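Ectonucleotide pyrophosphatase/phosphodiesterase family member 5 (Mus musculus, PDB 5VEO) probably hydrolyses nucleotide phosphodiester bonds outside the cell as a zinc-dependent ectoenzyme of restricted substrate range, captured here as an inactive variant with AMP bound. Local coordinates at residues 22-25 / 26-30; 37-40 / 41-45; 175-178 / 179-183. The protein carries 1 engineered substitution. One frame throughout, in Å; residues are numbered along the deposited sequence.

Interaction 1: 22-25 / 26-30; sequences DGFR and WDYLY. With ZN (zinc ion), chain E; AMP (adenosine monophosphate), chain Q.
R25 and Y28 close a type I beta turn with W26 and D27 at its corners: Y28 N bonds to R25 O at 2.9 Å, and a 3-10 segment, 28-30, follows. The turn lies just beyond strand 16-21 of the alkaline phosphatase-like fold, the strand that delivers D22 to the active site. There D22 OD1 binds a zinc ion that also takes O3P of AMP; D224 and H225 are further ligands, and Y172 OH holds D22 OD2. Across the turn, R25 grips D27 side-on. Its NE meets OD2 of D27 at 2.7 Å, nearly straight (170°) and in the guanidinium plane, while NH2 reaches OD1 by a more bent bond of 3.1 Å. NH1 is left for M227 O, so all three nitrogens have partners. With CG of D27 between its backbone N and carbonyl carbon (chi1 64°), the carboxylate folds back over the turn to meet R25. Y28 is clasped from two directions: R25 CB sits over its ring centre, 3.7 Å from the centroid, and the ring's edge points at the face of F24 in a T-shaped pair with planes at 65°. L29 CD2 adds to the same apolar cluster against F24 CE1. At the phenol end, one water joins G23 O, to which it donates at 2.8 Å, with Y28 OH, also at 2.8 Å.

Interaction 2: 37-40 / 41-45; sequences FHYI and MKNGV
M41 runs alongside H38 in the same direction and carries its sulfur across the imidazole: SD is 4.1 Å from the ring centroid and only 10° off the normal, a sulfur-aromatic contact over the face. A bend at chi3 (55°) turns the methyl back over the same ring, where CE comes 3.8 Å from H38 CD2 in an off-centre CH-pi contact. The ring has a second restraint, because H38 ND1 is hydrogen-bonded to T34 O. Beneath these side chains run the helical bonds from M41 N to F37 O and from K42 N to H38 O, the latter 2.9 Å long. This is the C-terminal end of helix 35-42, which packs on the central mixed sheet of the alpha/beta fold. I40 faces that core, touching L339 and L219 of the sheet and L201 and I205 of helix 190-210. N43 N divides itself between weak bonds to I40 O, at 3.1 Å, and Y39 O, where the helix gives out. N43, the first residue to leave helical geometry, also turns its side chain back on the helix: ND2 donates to Y39 O at 2.9 Å. The same amide nitrogen stands over one face of the Y39 ring, off-centre and 3.5 Å from CE1, with the amide and ring planes 57° apart. K347 NZ holds N43 OD1, while the Y39 hydroxyl pairs with K209 NZ.

Interaction 3: 175-178 / 179-183; sequences EPDD and TGHDV. With ZN (zinc ion), chain D; ZN (zinc ion), chain F; AMP (adenosine monophosphate), chain Q.
D177 and H181, one helical turn apart, converge on a single zinc ion. D177 chelates it with both carboxylate oxygens, unequally, OD1 at 2.1 Å and OD2 at 2.5 Å, and H181 NE2 binds it at 2.0 Å; O2P of AMP, at 1.9 Å, and H325 are further ligands. The carboxylate stands almost perpendicular to the imidazole, their planes 86° apart, with OD2 at the ring's edge. D178, next along, turns to another zinc ion, which it meets through OD1 at the long distance of 2.6 Å; AMP O3', waters and E145 also bind that ion.

Helix 177-183 sets the spacing. Its bond from H181 N to D177 O brings the two first-shell residues to the same side, and H181 ND1 bonds to G323 O, so both ring nitrogens are held and the ring's turn about CB-CG is set. D177 has CG anti to the backbone N (chi1 -179°), directing its carboxylate toward the zinc. Farther out, E175 steadies the first turn. A bend at chi2 folds its carboxylate onto T179, so that T179 N donates to OE1 at 2.8 Å, nearly straight (172°), and the T179 hydroxyl donates to OE2 at 2.6 Å. An alanine at E175 has no carboxylate, which would probably leave T179 N and OG1 without their mates and the turn presenting D177 and D178 less firmly set. Next, G180 N bonds to O of P176, the N-cap residue, whose preceding peptide bond is cis.

The chemistry implied is electrophilic: the zinc held by D177 and H181 binds a phosphate oxygen directly and would probably draw electron density from phosphorus, consistent with zinc-dependent phosphodiesterases of this family.

The three contacts follow one another in series, each a tight local turn or helical turn; none nests in or crosses another. Interaction 1 forms the turn after strand 16-21, and interaction 2 ends helix 35-42 before strand 45-51. They meet in an apolar cluster, F24 CE2 to F37 CZ at 3.5 Å, where L29 also packs on F37. Interaction 3 comes far later in sequence, after strand 168-173, yet that strand neighbours 16-21 in the sheet, so its P176 packs on D22 and F24. Interactions 1 and 3 also reach the same AMP phosphate through different zinc ions, whereas interaction 2 stays about 7 Å from interaction 3 at the nearest atoms.

Interaction 1: 22-25 / 26-30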
ATOM      1  N   ASP A  22       4.181  -2.930   6.422  1.00  5.71           N
ATOM      2  CA  ASP A  22       3.431  -3.520   5.327  1.00  4.84           C
ATOM      3  C   ASP A  22       2.475  -4.604   5.848  1.00  3.81           C
ATOM      4  O   ASP A  22       2.871  -5.472   6.632  1.00  5.77           O
ATOM      5  CB  ASP A  22       4.407  -4.102   4.305  1.00  6.49           C
ATOM      6  CG  ASP A  22       3.750  -4.361   2.959  1.00  4.68           C
ATOM      7  OD1 ASP A  22       2.699  -5.055   2.965  1.00  5.47           O
ATOM      8  OD2 ASP A  22       4.244  -3.845   1.922  1.00  6.26           O
ATOM      9  N   GLY A  23       1.226  -4.568   5.394  1.00  5.69           N
ATOM     10  CA  GLY A  23       0.278  -5.644   5.684  1.00  5.39           C
ATOM     11  C   GLY A  23      -0.227  -5.683   7.109  1.00  6.32           C
ATOM     12  O   GLY A  23      -0.574  -6.758   7.620  1.00  6.28           O
ATOM     13  N   PHE A  24      -0.291  -4.532   7.767  1.00  4.91           N
ATOM     14  CA  PHE A  24      -0.712  -4.467   9.165  1.00  5.23           C
ATOM     15  C   PHE A  24      -2.217  -4.222   9.169  1.00  4.57           C
ATOM     16  O   PHE A  24      -2.703  -3.086   9.102  1.00  5.58           O
ATOM     17  CB  PHE A  24       0.059  -3.398   9.931  1.00  7.01           C
ATOM     18  CG  PHE A  24       0.031  -3.588  11.426  1.00  6.40           C
ATOM     19  CD1 PHE A  24      -1.154  -3.454  12.150  1.00  7.59           C
ATOM     20  CD2 PHE A  24       1.185  -3.940  12.112  1.00  7.25           C
ATOM     21  CE1 PHE A  24      -1.166  -3.642  13.532  1.00  8.59           C
ATOM     22  CE2 PHE A  24       1.173  -4.114  13.498  1.00  8.97           C
ATOM     23  CZ  PHE A  24      -0.008  -3.961  14.204  1.00  9.65           C
ATOM     24  N   ARG A  25      -2.963  -5.321   9.201  1.00  5.86           N
ATOM     25  CA  ARG A  25      -4.415  -5.270   9.254  1.00  5.01           C
ATOM     26  C   ARG A  25      -4.862  -4.520  10.510  1.00  5.97           C
ATOM     27  O   ARG A  25      -4.269  -4.663  11.582  1.00  6.66           O
ATOM     28  CB  ARG A  25      -4.960  -6.706   9.251  1.00  6.50           C
ATOM     29  CG  ARG A  25      -6.424  -6.836   8.961  1.00  7.15           C
ATOM     30  CD  ARG A  25      -6.792  -8.286   8.741  1.00  8.71           C
ATOM     31  NE  ARG A  25      -7.135  -8.929   9.974  1.00  9.36           N
ATOM     32  CZ  ARG A  25      -7.465 -10.212  10.084  1.00 11.37           C
ATOM     33  NH1 ARG A  25      -7.468 -11.017   9.015  1.00  9.16           N
ATOM     34  NH2 ARG A  25      -7.814 -10.687  11.281  1.00 18.05           N
ATOM     35  N   TRP A  26      -5.970  -3.783  10.370  1.00  5.64           N
ATOM     36  CA  TRP A  26      -6.436  -2.842  11.391  1.00  6.12           C
ATOM     37  C   TRP A  26      -6.644  -3.508  12.758  1.00  6.85           C
ATOM     38  O   TRP A  26      -6.380  -2.891  13.802  1.00  8.81           O
ATOM     39  CB  TRP A  26      -7.732  -2.168  10.909  1.00  8.97           C
ATOM     40  CG  TRP A  26      -8.861  -3.126  10.814  1.00  7.46           C
ATOM     41  CD1 TRP A  26      -9.090  -4.048   9.837  1.00  7.13           C
ATOM     42  CD2 TRP A  26      -9.891  -3.298  11.785  1.00  6.76           C
ATOM     43  NE1 TRP A  26     -10.214  -4.799  10.152  1.00  7.47           N
ATOM     44  CE2 TRP A  26     -10.717  -4.347  11.345  1.00  7.15           C
ATOM     45  CE3 TRP A  26     -10.195  -2.657  12.992  1.00  7.83           C
ATOM     46  CZ2 TRP A  26     -11.832  -4.770  12.065  1.00  8.96           C
ATOM     47  CZ3 TRP A  26     -11.310  -3.082  13.707  1.00  9.16           C
ATOM     48  CH2 TRP A  26     -12.113  -4.123  13.229  1.00  8.68           C
ATOM     49  N   ASP A  27      -7.102  -4.754  12.779  1.00  6.88           N
ATOM     50  CA  ASP A  27      -7.412  -5.426  14.041  1.00  7.58           C
ATOM     51  C   ASP A  27      -6.246  -6.233  14.607  1.00  7.79           C
ATOM     52  O   ASP A  27      -6.395  -6.848  15.671  1.00  8.94           O
ATOM     53  CB  ASP A  27      -8.635  -6.320  13.868  1.00  8.21           C
ATOM     54  CG  ASP A  27      -8.394  -7.454  12.896  1.00 12.33           C
ATOM     55  OD1 ASP A  27      -9.176  -8.432  12.899  1.00 15.99           O
ATOM     56  OD2 ASP A  27      -7.401  -7.399  12.153  1.00 14.59           O
ATOM     57  N   TYR A  28      -5.068  -6.191  13.972  1.00  8.41           N
ATOM     58  CA  TYR A  28      -3.903  -6.866  14.536  1.00  7.43           C
ATOM     59  C   TYR A  28      -3.519  -6.299  15.897  1.00  5.52           C
ATOM     60  O   TYR A  28      -2.890  -7.001  16.689  1.00  9.10           O
ATOM     61  CB  TYR A  28      -2.717  -6.751  13.583  1.00  6.66           C
ATOM     62  CG  TYR A  28      -2.658  -7.700  12.394  1.00  7.13           C
ATOM     63  CD1 TYR A  28      -1.620  -7.594  11.491  1.00  6.50           C
ATOM     64  CD2 TYR A  28      -3.576  -8.718  12.194  1.00  7.00           C
ATOM     65  CE1 TYR A  28      -1.494  -8.448  10.415  1.00  6.45           C
ATOM     66  CE2 TYR A  28      -3.456  -9.586  11.093  1.00  7.66           C
ATOM     67  CZ  TYR A  28      -2.406  -9.441  10.218  1.00  7.91           C
ATOM     68  OH  TYR A  28      -2.267 -10.290   9.150  1.00  8.65           O
ATOM     69  N   LEU A  29      -3.869  -5.025  16.164  1.00  7.68           N
ATOM     70  CA  LEU A  29      -3.634  -4.374  17.457  1.00 11.66           C
ATOM     71  C   LEU A  29      -4.136  -5.202  18.618  1.00  9.01           C
ATOM     72  O   LEU A  29      -3.657  -5.048  19.749  1.00 11.78           O
ATOM     73  CB  LEU A  29      -4.356  -3.020  17.507  1.00 15.80           C
ATOM     74  CG  LEU A  29      -3.918  -1.981  16.487  1.00 23.58           C
ATOM     75  CD1 LEU A  29      -4.777  -0.730  16.643  1.00 29.16           C
ATOM     76  CD2 LEU A  29      -2.446  -1.661  16.677  1.00 25.49           C
ATOM     77  N   TYR A  30      -5.132  -6.044  18.368  1.00  8.60           N
ATOM     78  CA  TYR A  30      -5.822  -6.766  19.419  1.00 10.78           C
ATOM     79  C   TYR A  30      -5.457  -8.243  19.490  1.00 10.08           C
ATOM     80  O   TYR A  30      -6.004  -8.956  20.340  1.00 13.68           O
ATOM     81  CB  TYR A  30      -7.327  -6.620  19.214  1.00 10.98           C
ATOM     82  CG  TYR A  30      -7.758  -5.186  19.079  1.00  9.55           C
ATOM     83  CD1 TYR A  30      -7.388  -4.240  20.025  1.00 10.67           C
ATOM     84  CD2 TYR A  30      -8.497  -4.768  17.989  1.00 13.21           C
ATOM     85  CE1 TYR A  30      -7.779  -2.920  19.904  1.00 12.76           C
ATOM     86  CE2 TYR A  30      -8.896  -3.449  17.860  1.00 16.57           C
ATOM     87  CZ  TYR A  30      -8.538  -2.532  18.824  1.00 12.92           C
ATOM     88  OH  TYR A  30      -8.936  -1.217  18.702  1.00 16.07           O
TER
HETATM   89 ZN    ZN E 502       1.683  -4.770   1.338  1.00  6.77          ZN
HETATM   90  P   AMP Q 524       2.683  -6.656  -1.207  1.00  7.97           P
HETATM   91  O1P AMP Q 524       1.781  -6.222  -2.323  1.00  9.16           O
HETATM   92  O2P AMP Q 524       2.604  -8.168  -0.968  1.00  7.94           O
HETATM   93  O3P AMP Q 524       2.442  -5.890   0.092  1.00  8.37           O
HETATM   94  O5' AMP Q 524       4.196  -6.339  -1.622  1.00 10.53           O
HETATM   95  C5' AMP Q 524       5.176  -6.153  -0.590  1.00 11.55           C
HETATM   96  C4' AMP Q 524       6.539  -6.675  -0.950  1.00 10.46           C
HETATM   97  O4' AMP Q 524       7.140  -5.768  -1.865  1.00 15.30           O
HETATM   98  C3' AMP Q 524       7.495  -6.739   0.243  1.00 12.73           C
HETATM   99  O3' AMP Q 524       7.707  -8.078   0.635  1.00 20.69           O
HETATM  100  C2' AMP Q 524       8.803  -6.125  -0.266  1.00 14.89           C
HETATM  101  O2' AMP Q 524       9.947  -6.910  -0.064  1.00 22.33           O
HETATM  102  C1' AMP Q 524       8.534  -5.901  -1.740  1.00 16.30           C
HETATM  103  N9  AMP Q 524       9.156  -4.702  -2.255  1.00 15.95           N
HETATM  104  C8  AMP Q 524       8.902  -3.428  -1.909  1.00 16.93           C
HETATM  105  N7  AMP Q 524       9.680  -2.591  -2.639  1.00 15.49           N
HETATM  106  C5  AMP Q 524      10.424  -3.379  -3.460  1.00 15.19           C
HETATM  107  C6  AMP Q 524      11.448  -3.169  -4.503  1.00 16.24           C
HETATM  108  N6  AMP Q 524      11.839  -1.920  -4.816  1.00 17.62           N
HETATM  109  N1  AMP Q 524      11.968  -4.244  -5.121  1.00 17.15           N
HETATM  110  C2  AMP Q 524      11.593  -5.503  -4.833  1.00 21.77           C
HETATM  111  N3  AMP Q 524      10.664  -5.785  -3.906  1.00 19.39           N
HETATM  112  C4  AMP Q 524      10.079  -4.763  -3.201  1.00 15.36           C
HETATM  113  O   HOH W   1      -0.118  -9.505   7.572  1.00  6.96           O

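Interaction 2: 37-40 / 41-45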
ATOM      1  N   PHE A  37       1.905   0.550  20.293  1.00 13.24           N
ATOM      2  CA  PHE A  37       0.765   1.090  19.563  1.00 11.11           C
ATOM      3  C   PHE A  37      -0.211   1.768  20.515  1.00 12.63           C
ATOM      4  O   PHE A  37      -0.717   2.853  20.224  1.00 14.10           O
ATOM      5  CB  PHE A  37       0.046   0.003  18.762  1.00 10.39           C
ATOM      6  CG  PHE A  37       0.759  -0.398  17.482  1.00  9.51           C
ATOM      7  CD1 PHE A  37       0.497   0.258  16.296  1.00 10.54           C
ATOM      8  CD2 PHE A  37       1.683  -1.429  17.472  1.00 12.87           C
ATOM      9  CE1 PHE A  37       1.152  -0.099  15.107  1.00 12.35           C
ATOM     10  CE2 PHE A  37       2.329  -1.798  16.286  1.00 14.91           C
ATOM     11  CZ  PHE A  37       2.062  -1.116  15.110  1.00 12.85           C
ATOM     12  N   HIS A  38      -0.480   1.145  21.666  1.00 12.81           N
ATOM     13  CA  HIS A  38      -1.440   1.717  22.605  1.00 14.65           C
ATOM     14  C   HIS A  38      -0.915   3.003  23.239  1.00 16.30           C
ATOM     15  O   HIS A  38      -1.704   3.905  23.546  1.00 18.01           O
ATOM     16  CB  HIS A  38      -1.814   0.664  23.652  1.00 14.70           C
ATOM     17  CG  HIS A  38      -2.884  -0.272  23.181  1.00 16.51           C
ATOM     18  ND1 HIS A  38      -2.621  -1.330  22.341  1.00 16.12           N
ATOM     19  CD2 HIS A  38      -4.222  -0.285  23.396  1.00 18.12           C
ATOM     20  CE1 HIS A  38      -3.748  -1.971  22.075  1.00 17.38           C
ATOM     21  NE2 HIS A  38      -4.736  -1.348  22.694  1.00 16.77           N
ATOM     22  N   TYR A  39       0.408   3.133  23.380  1.00 14.92           N
ATOM     23  CA  TYR A  39       0.989   4.379  23.867  1.00 17.61           C
ATOM     24  C   TYR A  39       0.730   5.525  22.891  1.00 17.20           C
ATOM     25  O   TYR A  39       0.365   6.633  23.300  1.00 18.86           O
ATOM     26  CB  TYR A  39       2.484   4.178  24.098  1.00 19.17           C
ATOM     27  CG  TYR A  39       3.223   5.419  24.512  1.00 18.60           C
ATOM     28  CD1 TYR A  39       3.143   5.900  25.813  1.00 22.33           C
ATOM     29  CD2 TYR A  39       4.008   6.113  23.606  1.00 20.52           C
ATOM     30  CE1 TYR A  39       3.843   7.040  26.200  1.00 23.41           C
ATOM     31  CE2 TYR A  39       4.710   7.246  23.984  1.00 23.98           C
ATOM     32  CZ  TYR A  39       4.615   7.712  25.275  1.00 26.29           C
ATOM     33  OH  TYR A  39       5.318   8.857  25.621  1.00 28.67           O
ATOM     34  N   ILE A  40       0.884   5.273  21.589  1.00 17.61           N
ATOM     35  CA  ILE A  40       0.550   6.297  20.601  1.00 15.34           C
ATOM     36  C   ILE A  40      -0.940   6.625  20.649  1.00 13.73           C
ATOM     37  O   ILE A  40      -1.338   7.795  20.573  1.00 16.31           O
ATOM     38  CB  ILE A  40       0.987   5.849  19.197  1.00 15.79           C
ATOM     39  CG1 ILE A  40       2.521   5.896  19.118  1.00 18.44           C
ATOM     40  CG2 ILE A  40       0.357   6.744  18.134  1.00 17.00           C
ATOM     41  CD1 ILE A  40       3.102   5.401  17.830  1.00 20.39           C
ATOM     42  N   MET A  41      -1.789   5.597  20.729  1.00 15.06           N
ATOM     43  CA  MET A  41      -3.228   5.825  20.806  1.00 14.51           C
ATOM     44  C   MET A  41      -3.584   6.738  21.978  1.00 15.94           C
ATOM     45  O   MET A  41      -4.305   7.728  21.810  1.00 17.38           O
ATOM     46  CB  MET A  41      -3.961   4.488  20.925  1.00 16.31           C
ATOM     47  CG  MET A  41      -3.910   3.678  19.646  1.00 17.87           C
ATOM     48  SD  MET A  41      -4.181   1.912  19.910  1.00 20.38           S
ATOM     49  CE  MET A  41      -5.730   1.940  20.764  1.00 16.11           C
ATOM     50  N   LYS A  42      -3.070   6.421  23.170  1.00 15.42           N
ATOM     51  CA  LYS A  42      -3.406   7.187  24.375  1.00 18.25           C
ATOM     52  C   LYS A  42      -2.956   8.634  24.257  1.00 17.83           C
ATOM     53  O   LYS A  42      -3.527   9.540  24.897  1.00 21.10           O
ATOM     54  CB  LYS A  42      -2.746   6.513  25.576  1.00 21.80           C
ATOM     55  CG  LYS A  42      -3.013   7.151  26.938  1.00 32.26           C
ATOM     56  CD  LYS A  42      -2.079   6.554  27.999  1.00 43.75           C
ATOM     57  CE  LYS A  42      -2.099   7.339  29.317  1.00 51.31           C
ATOM     58  NZ  LYS A  42      -1.026   8.389  29.406  1.00 55.60           N
ATOM     59  N   ASN A  43      -1.909   8.868  23.471  1.00 18.28           N
ATOM     60  CA  ASN A  43      -1.319  10.187  23.336  1.00 17.15           C
ATOM     61  C   ASN A  43      -1.557  10.782  21.960  1.00 17.71           C
ATOM     62  O   ASN A  43      -0.888  11.751  21.585  1.00 20.05           O
ATOM     63  CB  ASN A  43       0.169  10.093  23.663  1.00 21.01           C
ATOM     64  CG  ASN A  43       0.398   9.792  25.129  1.00 21.23           C
ATOM     65  OD1 ASN A  43       0.144  10.647  25.984  1.00 25.47           O
ATOM     66  ND2 ASN A  43       0.805   8.572  25.436  1.00 22.14           N
ATOM     67  N   GLY A  44      -2.499  10.238  21.204  1.00 16.69           N
ATOM     68  CA  GLY A  44      -2.631  10.576  19.801  1.00 14.59           C
ATOM     69  C   GLY A  44      -3.997  10.224  19.242  1.00 15.26           C
ATOM     70  O   GLY A  44      -5.008  10.263  19.954  1.00 16.54           O
ATOM     71  N   VAL A  45      -4.020   9.903  17.946  1.00 13.76           N
ATOM     72  CA  VAL A  45      -5.255   9.648  17.225  1.00 12.79           C
ATOM     73  C   VAL A  45      -5.210   8.244  16.638  1.00 11.71           C
ATOM     74  O   VAL A  45      -4.147   7.680  16.375  1.00 13.56           O
ATOM     75  CB  VAL A  45      -5.535  10.672  16.103  1.00 13.42           C
ATOM     76  CG1 VAL A  45      -5.658  12.096  16.654  1.00 15.29           C
ATOM     77  CG2 VAL A  45      -4.458  10.620  15.025  1.00 14.85           C
TER

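Interaction 3: 175-178 / 179-183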
ATOM      1  N   GLU A 175       7.285  -6.377   7.383  1.00  7.32           N
ATOM      2  CA  GLU A 175       6.398  -7.115   8.282  1.00  7.18           C
ATOM      3  C   GLU A 175       5.300  -6.198   8.814  1.00  5.07           C
ATOM      4  O   GLU A 175       5.537  -4.992   9.032  1.00  6.74           O
ATOM      5  CB  GLU A 175       7.185  -7.718   9.443  1.00  8.50           C
ATOM      6  CG  GLU A 175       8.110  -8.849   9.052  1.00  9.93           C
ATOM      7  CD  GLU A 175       7.402 -10.177   8.751  1.00 10.76           C
ATOM      8  OE1 GLU A 175       6.200 -10.192   8.410  1.00 10.97           O
ATOM      9  OE2 GLU A 175       8.090 -11.218   8.840  1.00 15.12           O
ATOM     10  N   PRO A 176       4.109  -6.776   9.088  1.00  6.25           N
ATOM     11  CA  PRO A 176       3.789  -8.205   9.163  1.00  6.08           C
ATOM     12  C   PRO A 176       3.276  -8.872   7.863  1.00  5.08           C
ATOM     13  O   PRO A 176       2.811 -10.007   7.899  1.00  6.48           O
ATOM     14  CB  PRO A 176       2.705  -8.229  10.240  1.00  7.98           C
ATOM     15  CG  PRO A 176       1.972  -6.964  10.022  1.00  7.98           C
ATOM     16  CD  PRO A 176       3.031  -5.956   9.665  1.00  8.29           C
ATOM     17  N   ASP A 177       3.424  -8.187   6.726  1.00  5.92           N
ATOM     18  CA  ASP A 177       3.011  -8.753   5.438  1.00  6.01           C
ATOM     19  C   ASP A 177       3.700 -10.085   5.147  1.00  7.09           C
ATOM     20  O   ASP A 177       3.050 -11.070   4.765  1.00  7.60           O
ATOM     21  CB  ASP A 177       3.298  -7.751   4.322  1.00  6.18           C
ATOM     22  CG  ASP A 177       2.869  -8.251   2.963  1.00  5.12           C
ATOM     23  OD1 ASP A 177       1.656  -8.194   2.663  1.00  8.75           O
ATOM     24  OD2 ASP A 177       3.744  -8.677   2.166  1.00 10.06           O
ATOM     25  N   ASP A 178       5.028 -10.125   5.281  1.00  6.69           N
ATOM     26  CA  ASP A 178       5.788 -11.309   4.877  1.00  9.20           C
ATOM     27  C   ASP A 178       5.319 -12.547   5.632  1.00  8.67           C
ATOM     28  O   ASP A 178       5.020 -13.587   5.034  1.00  9.95           O
ATOM     29  CB  ASP A 178       7.279 -11.086   5.133  1.00 13.95           C
ATOM     30  CG  ASP A 178       7.984 -10.405   3.985  1.00 30.69           C
ATOM     31  OD1 ASP A 178       7.374 -10.251   2.909  1.00 36.59           O
ATOM     32  OD2 ASP A 178       9.159 -10.039   4.163  1.00 36.98           O
ATOM     33  N   THR A 179       5.289 -12.464   6.958  1.00  8.48           N
ATOM     34  CA  THR A 179       4.850 -13.606   7.751  1.00  9.17           C
ATOM     35  C   THR A 179       3.359 -13.878   7.560  1.00 10.94           C
ATOM     36  O   THR A 179       2.930 -15.040   7.555  1.00 10.15           O
ATOM     37  CB  THR A 179       5.207 -13.366   9.218  1.00 12.83           C
ATOM     38  OG1 THR A 179       6.636 -13.364   9.359  1.00 15.82           O
ATOM     39  CG2 THR A 179       4.620 -14.445  10.109  1.00 17.24           C
ATOM     40  N   GLY A 180       2.547 -12.826   7.430  1.00  8.88           N
ATOM     41  CA  GLY A 180       1.129 -13.024   7.152  1.00  7.83           C
ATOM     42  C   GLY A 180       0.885 -13.888   5.926  1.00  5.95           C
ATOM     43  O   GLY A 180       0.010 -14.759   5.926  1.00  7.57           O
ATOM     44  N   HIS A 181       1.659 -13.662   4.862  1.00  5.76           N
ATOM     45  CA  HIS A 181       1.558 -14.517   3.683  1.00  4.98           C
ATOM     46  C   HIS A 181       1.907 -15.960   4.016  1.00  6.81           C
ATOM     47  O   HIS A 181       1.246 -16.893   3.552  1.00  8.96           O
ATOM     48  CB  HIS A 181       2.485 -14.032   2.578  1.00  6.99           C
ATOM     49  CG  HIS A 181       2.008 -12.823   1.835  1.00  5.19           C
ATOM     50  ND1 HIS A 181       0.863 -12.816   1.069  1.00  6.67           N
ATOM     51  CD2 HIS A 181       2.548 -11.586   1.714  1.00  5.05           C
ATOM     52  CE1 HIS A 181       0.714 -11.627   0.515  1.00  5.79           C
ATOM     53  NE2 HIS A 181       1.730 -10.865   0.877  1.00  5.44           N
ATOM     54  N   ASP A 182       2.990 -16.156   4.766  1.00  6.82           N
ATOM     55  CA  ASP A 182       3.536 -17.489   4.989  1.00  8.97           C
ATOM     56  C   ASP A 182       2.615 -18.344   5.847  1.00  9.87           C
ATOM     57  O   ASP A 182       2.421 -19.534   5.570  1.00 11.90           O
ATOM     58  CB  ASP A 182       4.905 -17.382   5.660  1.00 11.81           C
ATOM     59  CG  ASP A 182       5.986 -16.893   4.721  1.00 24.44           C
ATOM     60  OD1 ASP A 182       5.769 -16.917   3.488  1.00 24.62           O
ATOM     61  OD2 ASP A 182       7.063 -16.491   5.218  1.00 30.93           O
ATOM     62  N   VAL A 183       2.098 -17.785   6.937  1.00  9.01           N
ATOM     63  CA  VAL A 183       1.343 -18.578   7.899  1.00 10.75           C
ATOM     64  C   VAL A 183      -0.154 -18.318   7.854  1.00 11.04           C
ATOM     65  O   VAL A 183      -0.922 -19.167   8.341  1.00 12.10           O
ATOM     66  CB  VAL A 183       1.879 -18.389   9.333  1.00 12.78           C
ATOM     67  CG1 VAL A 183       3.357 -18.729   9.379  1.00 15.40           C
ATOM     68  CG2 VAL A 183       1.593 -16.988   9.870  1.00 12.30           C
TER
HETATM   69 ZN    ZN D 501       1.749  -8.858   0.648  1.00  7.05          ZN
HETATM   70 ZN    ZN F 503       9.317  -9.252   1.501  0.54 34.53          ZN
HETATM   71  P   AMP Q 524       2.683  -6.656  -1.207  1.00  7.97           P
HETATM   72  O1P AMP Q 524       1.781  -6.222  -2.323  1.00  9.16           O
HETATM   73  O2P AMP Q 524       2.604  -8.168  -0.968  1.00  7.94           O
HETATM   74  O3P AMP Q 524       2.442  -5.890   0.092  1.00  8.37           O
HETATM   75  O5' AMP Q 524       4.196  -6.339  -1.622  1.00 10.53           O
HETATM   76  C5' AMP Q 524       5.176  -6.153  -0.590  1.00 11.55           C
HETATM   77  C4' AMP Q 524       6.539  -6.675  -0.950  1.00 10.46           C
HETATM   78  O4' AMP Q 524       7.140  -5.768  -1.865  1.00 15.30           O
HETATM   79  C3' AMP Q 524       7.495  -6.739   0.243  1.00 12.73           C
HETATM   80  O3' AMP Q 524       7.707  -8.078   0.635  1.00 20.69           O
HETATM   81  C2' AMP Q 524       8.803  -6.125  -0.266  1.00 14.89           C
HETATM   82  O2' AMP Q 524       9.947  -6.910  -0.064  1.00 22.33           O
HETATM   83  C1' AMP Q 524       8.534  -5.901  -1.740  1.00 16.30           C
HETATM   84  N9  AMP Q 524       9.156  -4.702  -2.255  1.00 15.95           N
HETATM   85  C8  AMP Q 524       8.902  -3.428  -1.909  1.00 16.93           C
HETATM   86  N7  AMP Q 524       9.680  -2.591  -2.639  1.00 15.49           N
HETATM   87  C5  AMP Q 524      10.424  -3.379  -3.460  1.00 15.19           C
HETATM   88  C6  AMP Q 524      11.448  -3.169  -4.503  1.00 16.24           C
HETATM   89  N6  AMP Q 524      11.839  -1.920  -4.816  1.00 17.62           N
HETATM   90  N1  AMP Q 524      11.968  -4.244  -5.121  1.00 17.15           N
HETATM   91  C2  AMP Q 524      11.593  -5.503  -4.833  1.00 21.77           C
HETATM   92  N3  AMP Q 524      10.664  -5.785  -3.906  1.00 19.39           N
HETATM   93  C4  AMP Q 524      10.079  -4.763  -3.201  1.00 15.36           C
HETATM   94  O   HOH W   2       9.488 -10.569  -0.450  1.00 53.93           O
HETATM   95  O   HOH W   3      11.128 -10.665   0.573  1.00 36.29           O
HETATM   96  O   HOH W   4      10.715 -10.719   2.741  1.00 52.83           O